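Local coordinates for protein cytochrome P450 (Rhodococcus erythropolis, PDB 3WEC) that hydroxylates the quinoline nitrogen of aurachin alkaloids as a haem-containing cytochrome P450 monooxygenase, a step that gives these compounds their antibiotic activity, at residues Ser122-Ala135 against Glu154-Gly166. Numbering follows the deposited sequence. Where two conformers were deposited one is given.
Sequences STTTSMDDIVLSAA and EPFPVEVLSSILG
Phe156 sets the edge of its ring against Ala134 CB and brings CE1 and CZ up to Ala135, and shows how small residues on one helix let an aromatic side chain of another approach its backbone. From CB, the torsion that sets CG anti to the backbone N (chi1 169°) sends the ring across to helix 128-135. CD1 comes first, 3.6 Å from Ala134 CB, which lies in the ring plane. CE1 reaches the backbone, 3.4 Å from Ala135 N, whose hydrogen already goes to Val131 O, itself close to the ring edge. CZ, at the tip, ends 3.9 Å from Ala135 CB. Beyond the segments the ring also touches Ile262 and Met370.

One turn on, Val160 CG2 packs 3.9 Å from Ala134 CB. Ser163 faces Ile130, whose exact placement is doubtful. At the far end, CD1 of Ile164 lies 3.6 Å from Thr123 CG2 and also touches Ser122 O, while Thr123 OG1 turns to Phe119 O.

Over 128-135 and 155-165 the helices run nearly antiparallel, at 158°, their axes approaching to 9.4 Å. They match helices D and E of the P450 fold, which with I (240-271) and L (364-381) make its four-helix bundle; Leu161 touches the haem. With no hydrogen bond between the two segments, they are held to each other mainly by apolar and van der Waals contact.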
loop_
_atom_site.group_PDB
_atom_site.type_symbol
_atom_site.label_atom_id
_atom_site.label_comp_id
_atom_site.label_asym_id
_atom_site.label_seq_id
_atom_site.Cartn_x
_atom_site.Cartn_y
_atom_site.Cartn_z
ATOM N N SER A 122 9.215 -9.482 -15.046
ATOM C CA SER A 122 8.890 -10.495 -14.049
ATOM C C SER A 122 7.424 -10.503 -13.727
ATOM O O SER A 122 6.997 -11.212 -12.798
ATOM C CB SER A 122 9.599 -10.187 -12.723
ATOM O OG SER A 122 10.985 -10.362 -12.858
ATOM N N THR A 123 6.651 -9.661 -14.403
ATOM C CA THR A 123 5.215 -9.583 -14.051
ATOM C C THR A 123 4.346 -9.624 -15.302
ATOM O O THR A 123 3.326 -8.973 -15.344
ATOM C CB THR A 123 4.856 -8.358 -13.127
ATOM O OG1 THR A 123 5.270 -7.128 -13.734
ATOM C CG2 THR A 123 5.522 -8.457 -11.769
ATOM N N THR A 124 4.768 -10.365 -16.322
ATOM C CA THR A 124 4.019 -10.435 -17.611
ATOM C C THR A 124 2.899 -11.500 -17.595
ATOM O O THR A 124 2.777 -12.248 -16.632
ATOM C CB THR A 124 4.920 -10.791 -18.797
ATOM O OG1 THR A 124 5.305 -12.168 -18.683
ATOM C CG2 THR A 124 6.143 -9.890 -18.831
ATOM N N THR A 125 2.119 -11.595 -18.670
ATOM C CA THR A 125 0.995 -12.542 -18.688
ATOM C C THR A 125 1.445 -14.009 -18.585
ATOM O O THR A 125 0.630 -14.901 -18.372
ATOM C CB THR A 125 0.050 -12.330 -19.894
ATOM O OG1 THR A 125 0.814 -12.255 -21.101
ATOM C CG2 THR A 125 -0.736 -11.034 -19.710
ATOM N N SER A 126 2.750 -14.245 -18.719
ATOM C CA SER A 126 3.318 -15.568 -18.515
ATOM C C SER A 126 3.190 -16.056 -17.063
ATOM O O SER A 126 3.095 -17.251 -16.825
ATOM C CB SER A 126 4.776 -15.603 -18.994
ATOM O OG SER A 126 5.609 -16.237 -18.041
ATOM N N MET A 127 3.179 -15.140 -16.101
ATOM C CA MET A 127 3.082 -15.405 -14.663
ATOM C C MET A 127 1.630 -15.409 -14.167
ATOM O O MET A 127 1.369 -15.645 -12.980
ATOM C CB MET A 127 3.840 -14.295 -13.926
ATOM C CG MET A 127 4.795 -14.762 -12.837
ATOM S SD MET A 127 5.999 -15.905 -13.518
ATOM C CE MET A 127 6.860 -16.403 -12.030
ATOM N N ASP A 128 0.704 -15.075 -15.065
ATOM C CA ASP A 128 -0.711 -14.943 -14.754
ATOM C C ASP A 128 -1.345 -16.183 -14.121
ATOM O O ASP A 128 -2.178 -16.049 -13.210
ATOM C CB ASP A 128 -1.508 -14.580 -16.008
ATOM C CG ASP A 128 -2.949 -14.187 -15.689
ATOM O OD1 ASP A 128 -3.847 -14.610 -16.426
ATOM O OD2 ASP A 128 -3.189 -13.462 -14.702
ATOM N N ASP A 129 -0.975 -17.368 -14.630
ATOM C CA ASP A 129 -1.462 -18.667 -14.125
ATOM C C ASP A 129 -1.216 -18.820 -12.626
ATOM O O ASP A 129 -2.050 -19.343 -11.881
ATOM C CB ASP A 129 -0.827 -19.842 -14.898
ATOM C CG ASP A 129 -1.717 -20.370 -16.022
ATOM O OD1 ASP A 129 -2.770 -19.762 -16.303
ATOM O OD2 ASP A 129 -1.382 -21.424 -16.621
ATOM N N ILE A 130 -0.080 -18.334 -12.162
ATOM C CA ILE A 130 0.225 -18.492 -10.760
ATOM C C ILE A 130 -0.506 -17.442 -9.880
ATOM O O ILE A 130 -0.726 -17.677 -8.680
ATOM C CB ILE A 130 1.751 -18.566 -10.516
ATOM C CG1 ILE A 130 2.276 -17.244 -10.012
ATOM C CG2 ILE A 130 2.498 -19.104 -11.750
ATOM C CD1 ILE A 130 2.194 -17.155 -8.504
ATOM N N VAL A 131 -0.906 -16.313 -10.472
ATOM C CA VAL A 131 -1.728 -15.335 -9.745
ATOM C C VAL A 131 -3.117 -15.913 -9.520
ATOM O O VAL A 131 -3.650 -15.860 -8.402
ATOM C CB VAL A 131 -1.860 -13.989 -10.482
ATOM C CG1 VAL A 131 -2.822 -13.073 -9.730
ATOM C CG2 VAL A 131 -0.492 -13.321 -10.637
ATOM N N LEU A 132 -3.688 -16.460 -10.591
ATOM C CA LEU A 132 -4.973 -17.137 -10.557
ATOM C C LEU A 132 -4.990 -18.282 -9.543
ATOM O O LEU A 132 -5.954 -18.431 -8.796
ATOM C CB LEU A 132 -5.320 -17.671 -11.956
ATOM C CG LEU A 132 -6.346 -18.806 -12.092
ATOM C CD1 LEU A 132 -7.729 -18.362 -11.659
ATOM C CD2 LEU A 132 -6.382 -19.360 -13.506
ATOM N N SER A 133 -3.930 -19.083 -9.539
ATOM C CA SER A 133 -3.806 -20.231 -8.650
ATOM C C SER A 133 -3.868 -19.772 -7.198
ATOM O O SER A 133 -4.656 -20.295 -6.388
ATOM C CB SER A 133 -2.486 -20.940 -8.929
ATOM O OG SER A 133 -2.479 -22.231 -8.387
ATOM N N ALA A 134 -3.041 -18.774 -6.880
ATOM C CA ALA A 134 -3.060 -18.146 -5.574
ATOM C C ALA A 134 -4.439 -17.533 -5.263
ATOM O O ALA A 134 -4.950 -17.705 -4.139
ATOM C CB ALA A 134 -1.969 -17.097 -5.474
ATOM N N ALA A 135 -5.055 -16.838 -6.227
ATOM C CA ALA A 135 -6.375 -16.197 -5.943
ATOM C C ALA A 135 -7.421 -17.270 -5.641
ATOM O O ALA A 135 -8.119 -17.194 -4.614
ATOM C CB ALA A 135 -6.850 -15.299 -7.081
ATOM N N GLU A 154 -3.806 -12.333 3.978
ATOM C CA GLU A 154 -2.363 -12.065 4.106
ATOM C C GLU A 154 -1.482 -13.061 3.287
ATOM O O GLU A 154 -0.467 -12.636 2.708
ATOM C CB GLU A 154 -1.919 -11.933 5.575
ATOM C CG GLU A 154 -2.282 -10.597 6.234
ATOM C CD GLU A 154 -2.053 -10.594 7.736
ATOM O OE1 GLU A 154 -1.780 -11.664 8.299
ATOM O OE2 GLU A 154 -2.176 -9.516 8.363
ATOM N N PRO A 155 -1.881 -14.361 3.222
ATOM C CA PRO A 155 -1.052 -15.281 2.448
ATOM C C PRO A 155 -1.098 -15.096 0.927
ATOM O O PRO A 155 -0.139 -15.481 0.238
ATOM C CB PRO A 155 -1.577 -16.664 2.861
ATOM C CG PRO A 155 -2.149 -16.432 4.235
ATOM C CD PRO A 155 -2.816 -15.094 4.097
ATOM N N PHE A 156 -2.161 -14.485 0.410
ATOM C CA PHE A 156 -2.310 -14.369 -1.035
ATOM C C PHE A 156 -1.141 -13.526 -1.658
ATOM O O PHE A 156 -0.353 -14.043 -2.461
ATOM C CB PHE A 156 -3.779 -13.958 -1.382
ATOM C CG PHE A 156 -3.998 -13.565 -2.809
ATOM C CD1 PHE A 156 -3.448 -14.296 -3.856
ATOM C CD2 PHE A 156 -4.746 -12.417 -3.107
ATOM C CE1 PHE A 156 -3.645 -13.914 -5.178
ATOM C CE2 PHE A 156 -4.950 -12.031 -4.405
ATOM C CZ PHE A 156 -4.394 -12.779 -5.453
ATOM N N PRO A 157 -0.960 -12.250 -1.250
ATOM C CA PRO A 157 0.232 -11.559 -1.762
ATOM C C PRO A 157 1.593 -12.187 -1.401
ATOM O O PRO A 157 2.555 -12.061 -2.185
ATOM C CB PRO A 157 0.114 -10.152 -1.120
ATOM C CG PRO A 157 -0.737 -10.402 0.086
ATOM C CD PRO A 157 -1.781 -11.337 -0.450
ATOM N N VAL A 158 1.703 -12.833 -0.234
ATOM C CA VAL A 158 2.952 -13.534 0.123
ATOM C C VAL A 158 3.241 -14.656 -0.887
ATOM O O VAL A 158 4.384 -14.873 -1.265
ATOM C CB VAL A 158 2.952 -14.148 1.569
ATOM C CG1 VAL A 158 4.082 -15.188 1.694
ATOM C CG2 VAL A 158 3.107 -13.062 2.642
ATOM N N GLU A 159 2.216 -15.377 -1.319
ATOM C CA GLU A 159 2.441 -16.446 -2.248
ATOM C C GLU A 159 2.839 -15.840 -3.583
ATOM O O GLU A 159 3.808 -16.294 -4.205
ATOM C CB GLU A 159 1.216 -17.354 -2.352
ATOM C CG GLU A 159 1.468 -18.737 -2.947
ATOM C CD GLU A 159 2.713 -19.453 -2.395
ATOM O OE1 GLU A 159 3.504 -18.843 -1.621
ATOM O OE2 GLU A 159 2.915 -20.645 -2.744
ATOM N N VAL A 160 2.153 -14.769 -3.987
ATOM C CA VAL A 160 2.410 -14.174 -5.310
ATOM C C VAL A 160 3.819 -13.570 -5.444
ATOM O O VAL A 160 4.525 -13.779 -6.465
ATOM C CB VAL A 160 1.357 -13.104 -5.690
ATOM C CG1 VAL A 160 1.733 -12.436 -7.002
ATOM C CG2 VAL A 160 -0.048 -13.713 -5.829
ATOM N N LEU A 161 4.215 -12.821 -4.421
ATOM C CA LEU A 161 5.492 -12.171 -4.399
ATOM C C LEU A 161 6.646 -13.160 -4.321
ATOM O O LEU A 161 7.671 -12.986 -5.004
ATOM C CB LEU A 161 5.541 -11.146 -3.262
ATOM C CG LEU A 161 4.582 -9.961 -3.481
ATOM C CD1 LEU A 161 4.423 -9.108 -2.238
ATOM C CD2 LEU A 161 5.106 -9.109 -4.632
ATOM N N SER A 162 6.468 -14.216 -3.522
ATOM C CA SER A 162 7.429 -15.325 -3.495
ATOM C C SER A 162 7.702 -15.831 -4.905
ATOM O O SER A 162 8.825 -16.183 -5.232
ATOM C CB SER A 162 6.917 -16.487 -2.660
ATOM O OG SER A 162 8.015 -17.241 -2.183
ATOM N N SER A 163 6.660 -15.871 -5.733
ATOM C CA SER A 163 6.763 -16.401 -7.099
ATOM C C SER A 163 7.348 -15.349 -8.070
ATOM O O SER A 163 8.258 -15.674 -8.806
ATOM C CB SER A 163 5.403 -16.930 -7.583
ATOM O OG SER A 163 5.407 -17.158 -8.976
ATOM N N ILE A 164 6.843 -14.102 -8.038
ATOM C CA ILE A 164 7.473 -12.974 -8.759
ATOM C C ILE A 164 9.017 -12.865 -8.518
ATOM O O ILE A 164 9.778 -12.650 -9.464
ATOM C CB ILE A 164 6.820 -11.594 -8.423
ATOM C CG1 ILE A 164 5.280 -11.589 -8.574
ATOM C CG2 ILE A 164 7.408 -10.480 -9.295
ATOM C CD1 ILE A 164 4.755 -11.543 -10.002
ATOM N N LEU A 165 9.457 -12.998 -7.269
ATOM C CA LEU A 165 10.870 -12.829 -6.874
ATOM C C LEU A 165 11.815 -14.006 -7.245
ATOM O O LEU A 165 13.031 -13.831 -7.349
ATOM C CB LEU A 165 10.960 -12.597 -5.379
ATOM C CG LEU A 165 10.548 -11.265 -4.753
ATOM C CD1 LEU A 165 10.025 -11.477 -3.323
ATOM C CD2 LEU A 165 11.741 -10.351 -4.710
ATOM N N GLY A 166 11.243 -15.204 -7.406
ATOM C CA GLY A 166 12.019 -16.383 -7.769
ATOM C C GLY A 166 12.649 -16.928 -6.512
ATOM O O GLY A 166 13.818 -17.331 -6.517
#